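Local atomic coordinates of glutathione s-transferase S2 (Nilaparvata lugens, PDB entry 5H5L), a protein that probably conjugates glutathione to electrophilic substrates as a sigma-class glutathione transferase, and acts as a glutathione-requiring prostaglandin D synthase. Residues 84-96 with 144-156. Sequence-based numbering, arbitrary orientation.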
loop_
_atom_site.group_PDB
_atom_site.type_symbol
_atom_site.label_atom_id
_atom_site.label_comp_id
_atom_site.label_asym_id
_atom_site.label_seq_id
_atom_site.Cartn_x
_atom_site.Cartn_y
_atom_site.Cartn_z
ATOM N N GLU B 84 -15.166 -6.472 -5.939
ATOM C CA GLU B 84 -15.476 -5.962 -4.612
ATOM C C GLU B 84 -14.206 -5.772 -3.789
ATOM O O GLU B 84 -14.069 -4.764 -3.083
ATOM C CB GLU B 84 -16.468 -6.886 -3.898
ATOM C CG GLU B 84 -17.859 -6.726 -4.425
ATOM C CD GLU B 84 -18.899 -7.318 -3.516
ATOM O OE1 GLU B 84 -18.536 -7.971 -2.510
ATOM O OE2 GLU B 84 -20.085 -7.097 -3.824
ATOM N N ASP B 85 -13.244 -6.705 -3.888
ATOM C CA ASP B 85 -11.970 -6.478 -3.202
ATOM C C ASP B 85 -11.226 -5.278 -3.778
ATOM O O ASP B 85 -10.558 -4.546 -3.042
ATOM C CB ASP B 85 -11.077 -7.719 -3.270
ATOM C CG ASP B 85 -11.458 -8.759 -2.232
ATOM O OD1 ASP B 85 -11.770 -8.384 -1.079
ATOM O OD2 ASP B 85 -11.445 -9.952 -2.565
ATOM N N LEU B 86 -11.294 -5.078 -5.096
ATOM C CA LEU B 86 -10.673 -3.894 -5.680
ATOM C C LEU B 86 -11.267 -2.622 -5.078
ATOM O O LEU B 86 -10.551 -1.659 -4.805
ATOM C CB LEU B 86 -10.843 -3.876 -7.187
ATOM C CG LEU B 86 -10.230 -2.709 -7.957
ATOM C CD1 LEU B 86 -8.725 -2.597 -7.742
ATOM C CD2 LEU B 86 -10.546 -2.854 -9.459
ATOM N N MET B 87 -12.573 -2.602 -4.867
ATOM C CA MET B 87 -13.214 -1.421 -4.308
ATOM C C MET B 87 -12.754 -1.138 -2.886
ATOM O O MET B 87 -12.671 0.028 -2.479
ATOM C CB MET B 87 -14.729 -1.591 -4.367
ATOM C CG MET B 87 -15.283 -1.687 -5.802
ATOM S SD MET B 87 -15.018 -0.214 -6.788
ATOM C CE MET B 87 -13.523 -0.642 -7.684
ATOM N N ILE B 88 -12.417 -2.163 -2.133
ATOM C CA ILE B 88 -11.858 -1.968 -0.799
ATOM C C ILE B 88 -10.403 -1.501 -0.895
ATOM O O ILE B 88 -10.005 -0.514 -0.267
ATOM C CB ILE B 88 -11.939 -3.274 0.009
ATOM C CG1 ILE B 88 -13.382 -3.764 0.231
ATOM C CG2 ILE B 88 -11.269 -3.090 1.368
ATOM C CD1 ILE B 88 -13.397 -5.254 0.685
ATOM N N ASP B 89 -9.591 -2.249 -1.663
ATOM C CA ASP B 89 -8.148 -2.029 -1.773
ATOM C C ASP B 89 -7.834 -0.636 -2.282
ATOM O O ASP B 89 -6.927 0.024 -1.759
ATOM C CB ASP B 89 -7.516 -3.064 -2.718
ATOM C CG ASP B 89 -7.485 -4.476 -2.145
ATOM O OD1 ASP B 89 -7.787 -4.687 -0.953
ATOM O OD2 ASP B 89 -7.191 -5.398 -2.932
ATOM N N THR B 90 -8.553 -0.171 -3.325
ATOM C CA THR B 90 -8.250 1.147 -3.882
ATOM C C THR B 90 -8.473 2.252 -2.852
ATOM O O THR B 90 -7.660 3.178 -2.752
ATOM C CB THR B 90 -9.056 1.423 -5.166
ATOM O OG1 THR B 90 -8.571 2.638 -5.750
ATOM C CG2 THR B 90 -10.494 1.597 -4.889
ATOM N N MET B 91 -9.537 2.162 -2.059
ATOM C CA MET B 91 -9.797 3.176 -1.039
ATOM C C MET B 91 -8.736 3.177 0.056
ATOM O O MET B 91 -8.308 4.248 0.529
ATOM C CB MET B 91 -11.180 2.960 -0.421
ATOM C CG MET B 91 -12.355 3.270 -1.362
ATOM S SD MET B 91 -12.245 4.877 -2.183
ATOM C CE MET B 91 -12.367 5.885 -0.743
ATOM N N ILE B 92 -8.265 2.006 0.468
ATOM C CA ILE B 92 -7.260 2.001 1.528
ATOM C C ILE B 92 -5.907 2.466 1.008
ATOM O O ILE B 92 -5.147 3.117 1.736
ATOM C CB ILE B 92 -7.188 0.603 2.182
ATOM C CG1 ILE B 92 -8.487 0.349 2.968
ATOM C CG2 ILE B 92 -5.982 0.489 3.062
ATOM C CD1 ILE B 92 -8.765 1.392 4.065
ATOM N N ASP B 93 -5.555 2.120 -0.235
ATOM C CA ASP B 93 -4.310 2.624 -0.775
ATOM C C ASP B 93 -4.369 4.150 -0.890
ATOM O O ASP B 93 -3.389 4.843 -0.624
ATOM C CB ASP B 93 -4.006 1.992 -2.137
ATOM C CG ASP B 93 -3.311 0.592 -2.024
ATOM O OD1 ASP B 93 -3.067 0.101 -0.917
ATOM O OD2 ASP B 93 -2.993 0.003 -3.075
ATOM N N THR B 94 -5.530 4.687 -1.251
ATOM C CA THR B 94 -5.689 6.130 -1.306
ATOM C C THR B 94 -5.582 6.738 0.086
ATOM O O THR B 94 -4.914 7.758 0.270
ATOM C CB THR B 94 -7.021 6.453 -1.982
ATOM O OG1 THR B 94 -6.907 6.044 -3.351
ATOM C CG2 THR B 94 -7.330 7.932 -1.934
ATOM N N PHE B 95 -6.229 6.126 1.078
ATOM C CA PHE B 95 -6.077 6.563 2.459
ATOM C C PHE B 95 -4.607 6.538 2.870
ATOM O O PHE B 95 -4.126 7.432 3.572
ATOM C CB PHE B 95 -6.902 5.668 3.383
ATOM C CG PHE B 95 -6.782 6.006 4.822
ATOM C CD1 PHE B 95 -7.196 7.227 5.293
ATOM C CD2 PHE B 95 -6.291 5.077 5.723
ATOM C CE1 PHE B 95 -7.096 7.526 6.612
ATOM C CE2 PHE B 95 -6.185 5.377 7.078
ATOM C CZ PHE B 95 -6.591 6.583 7.524
ATOM N N ASN B 96 -3.864 5.528 2.422
ATOM C CA ASN B 96 -2.461 5.467 2.829
ATOM C C ASN B 96 -1.643 6.553 2.134
ATOM O O ASN B 96 -0.720 7.089 2.742
ATOM C CB ASN B 96 -1.888 4.078 2.572
ATOM C CG ASN B 96 -2.401 3.033 3.591
ATOM O OD1 ASN B 96 -2.800 3.366 4.703
ATOM N ND2 ASN B 96 -2.391 1.787 3.201
ATOM N N LEU B 144 -16.942 2.382 3.324
ATOM C CA LEU B 144 -15.897 2.706 2.372
ATOM C C LEU B 144 -16.132 2.031 1.040
ATOM O O LEU B 144 -15.785 2.601 0.001
ATOM C CB LEU B 144 -14.514 2.306 2.893
ATOM C CG LEU B 144 -13.712 3.264 3.753
ATOM C CD1 LEU B 144 -12.327 2.612 3.963
ATOM C CD2 LEU B 144 -13.582 4.690 3.181
ATOM N N ALA B 145 -16.727 0.837 1.032
ATOM C CA ALA B 145 -16.794 0.087 -0.204
ATOM C C ALA B 145 -17.967 -0.875 -0.203
ATOM O O ALA B 145 -18.282 -1.472 0.830
ATOM C CB ALA B 145 -15.510 -0.704 -0.422
ATOM N N ASN B 146 -18.599 -1.015 -1.378
ATOM C CA ASN B 146 -19.545 -2.093 -1.682
ATOM C C ASN B 146 -20.806 -2.059 -0.808
ATOM O O ASN B 146 -21.519 -3.062 -0.686
ATOM C CB ASN B 146 -18.887 -3.466 -1.546
ATOM C CG ASN B 146 -17.610 -3.603 -2.360
ATOM O OD1 ASN B 146 -17.583 -3.328 -3.562
ATOM N ND2 ASN B 146 -16.553 -4.071 -1.707
ATOM N N GLY B 147 -21.105 -0.939 -0.167
ATOM C CA GLY B 147 -22.284 -0.887 0.670
ATOM C C GLY B 147 -22.287 -1.856 1.826
ATOM O O GLY B 147 -23.354 -2.191 2.325
ATOM N N LYS B 148 -21.125 -2.325 2.280
ATOM C CA LYS B 148 -21.105 -3.225 3.429
ATOM C C LYS B 148 -19.777 -3.103 4.169
ATOM O O LYS B 148 -18.766 -2.659 3.612
ATOM C CB LYS B 148 -21.357 -4.692 3.022
ATOM C CG LYS B 148 -20.373 -5.272 2.013
ATOM C CD LYS B 148 -20.816 -6.657 1.459
ATOM C CE LYS B 148 -19.821 -7.177 0.433
ATOM N NZ LYS B 148 -20.187 -8.407 -0.332
ATOM N N LEU B 149 -19.812 -3.504 5.440
ATOM C CA LEU B 149 -18.650 -3.431 6.319
ATOM C C LEU B 149 -17.473 -4.223 5.743
ATOM O O LEU B 149 -17.629 -5.368 5.310
ATOM C CB LEU B 149 -18.997 -3.977 7.698
ATOM C CG LEU B 149 -17.878 -3.843 8.745
ATOM C CD1 LEU B 149 -17.739 -2.404 9.204
ATOM C CD2 LEU B 149 -18.121 -4.720 9.924
ATOM N N SER B 150 -16.295 -3.613 5.745
ATOM C CA SER B 150 -15.092 -4.287 5.294
ATOM C C SER B 150 -13.952 -4.075 6.281
ATOM O O SER B 150 -14.026 -3.239 7.184
ATOM C CB SER B 150 -14.680 -3.800 3.898
ATOM O OG SER B 150 -14.147 -2.480 3.905
ATOM N N TRP B 151 -12.863 -4.857 6.090
ATOM C CA TRP B 151 -11.633 -4.608 6.838
ATOM C C TRP B 151 -11.136 -3.203 6.563
ATOM O O TRP B 151 -10.495 -2.586 7.416
ATOM C CB TRP B 151 -10.544 -5.656 6.471
ATOM C CG TRP B 151 -10.044 -5.518 5.061
ATOM C CD1 TRP B 151 -10.535 -6.159 3.948
ATOM C CD2 TRP B 151 -8.974 -4.694 4.606
ATOM N NE1 TRP B 151 -9.833 -5.789 2.843
ATOM C CE2 TRP B 151 -8.870 -4.887 3.220
ATOM C CE3 TRP B 151 -8.094 -3.798 5.235
ATOM C CZ2 TRP B 151 -7.934 -4.234 2.452
ATOM C CZ3 TRP B 151 -7.165 -3.142 4.476
ATOM C CH2 TRP B 151 -7.089 -3.345 3.094
ATOM N N GLY B 152 -11.446 -2.675 5.386
ATOM C CA GLY B 152 -11.079 -1.316 5.088
ATOM C C GLY B 152 -11.692 -0.306 6.054
ATOM O O GLY B 152 -11.022 0.635 6.490
ATOM N N ASP B 153 -12.975 -0.470 6.370
ATOM C CA ASP B 153 -13.611 0.421 7.350
ATOM C C ASP B 153 -12.877 0.381 8.686
ATOM O O ASP B 153 -12.654 1.412 9.333
ATOM C CB ASP B 153 -15.080 0.016 7.550
ATOM C CG ASP B 153 -15.889 0.077 6.270
ATOM O OD1 ASP B 153 -15.865 1.134 5.603
ATOM O OD2 ASP B 153 -16.516 -0.950 5.905
ATOM N N ILE B 154 -12.494 -0.808 9.119
ATOM C CA ILE B 154 -11.832 -0.959 10.397
ATOM C C ILE B 154 -10.447 -0.347 10.370
ATOM O O ILE B 154 -10.047 0.331 11.310
ATOM C CB ILE B 154 -11.853 -2.450 10.752
ATOM C CG1 ILE B 154 -13.320 -2.827 11.056
ATOM C CG2 ILE B 154 -10.981 -2.743 11.951
ATOM C CD1 ILE B 154 -13.573 -4.302 11.204
ATOM N N TYR B 155 -9.709 -0.542 9.283
ATOM C CA TYR B 155 -8.399 0.078 9.159
ATOM C C TYR B 155 -8.523 1.598 9.169
ATOM O O TYR B 155 -7.800 2.290 9.887
ATOM C CB TYR B 155 -7.760 -0.437 7.865
ATOM C CG TYR B 155 -6.317 -0.086 7.642
ATOM C CD1 TYR B 155 -5.309 -0.978 7.998
ATOM C CD2 TYR B 155 -5.956 1.104 7.016
ATOM C CE1 TYR B 155 -3.975 -0.689 7.756
ATOM C CE2 TYR B 155 -4.629 1.402 6.785
ATOM C CZ TYR B 155 -3.644 0.486 7.162
ATOM O OH TYR B 155 -2.328 0.788 6.935
ATOM N N PHE B 156 -9.457 2.120 8.380
ATOM C CA PHE B 156 -9.662 3.563 8.226
ATOM C C PHE B 156 -9.993 4.224 9.572
ATOM O O PHE B 156 -9.326 5.184 9.998
ATOM C CB PHE B 156 -10.774 3.720 7.185
ATOM C CG PHE B 156 -11.197 5.130 6.858
ATOM C CD1 PHE B 156 -10.330 6.035 6.278
ATOM C CD2 PHE B 156 -12.518 5.500 7.010
ATOM C CE1 PHE B 156 -10.781 7.330 5.928
ATOM C CE2 PHE B 156 -12.946 6.754 6.650
ATOM C CZ PHE B 156 -12.090 7.657 6.119
HETATM O O HOH W 1 -9.795 -6.685 0.059
#
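Lys-148 and Glu-84 join the first helix to the turn that leads into the second with a salt bridge, NZ to OE1 2.8 Å, on the syn side of the carboxylate; Ser-80 N also holds OE1. Beside it, Asn-146 ND2 donates almost straight (172°) to Glu-84 O, 2.9 Å, from above the carbonyl plane, while Ile-88 N reaches the same oxygen from the opposite face. A glutamine at Glu-84 would probably leave the Lys-148 ammonium without its charged mate and the turn carrying it less firmly held.

Deeper in, the packing is apolar. Ile-88 presses CG2 against the Trp-151 indole, 3.4 Å from NE1, and Ile-92 is a knob among Gly-152, Tyr-155, Trp-151 and Phe-156. Ile-92 CD1 lies 3.4 Å from Gly-152 O, close against the glycine backbone, and Ile-92 CG2 is 4.0 Å from Tyr-155 CD2. Phe-95, with CG anti to the backbone N (chi1 178°), takes the edge of Phe-156 on its face, a T-shaped pair with centroids 5.0 Å apart.

A water accepts from Trp-151 NE1 (NE1 to water O 2.9 Å) and donates to Asp-85 OD1 and Asp-89 OD1. Asp-89 also salt-bridges Arg-69 of its own chain through OD1 and Arg-69 of the second subunit through OD2; Asp-85 pairs with Lys-73. Within 144-156, Ser-150 and Asp-153 form a capping box.

The near-parallel helices of this all-helical domain are thus held by a salt bridge at the turn, an apolar middle and buried, charge-paired carboxylates, which probably helps to place Tyr-155, whose OH hydrogen-bonds Ser-64, a glutathione-binding residue.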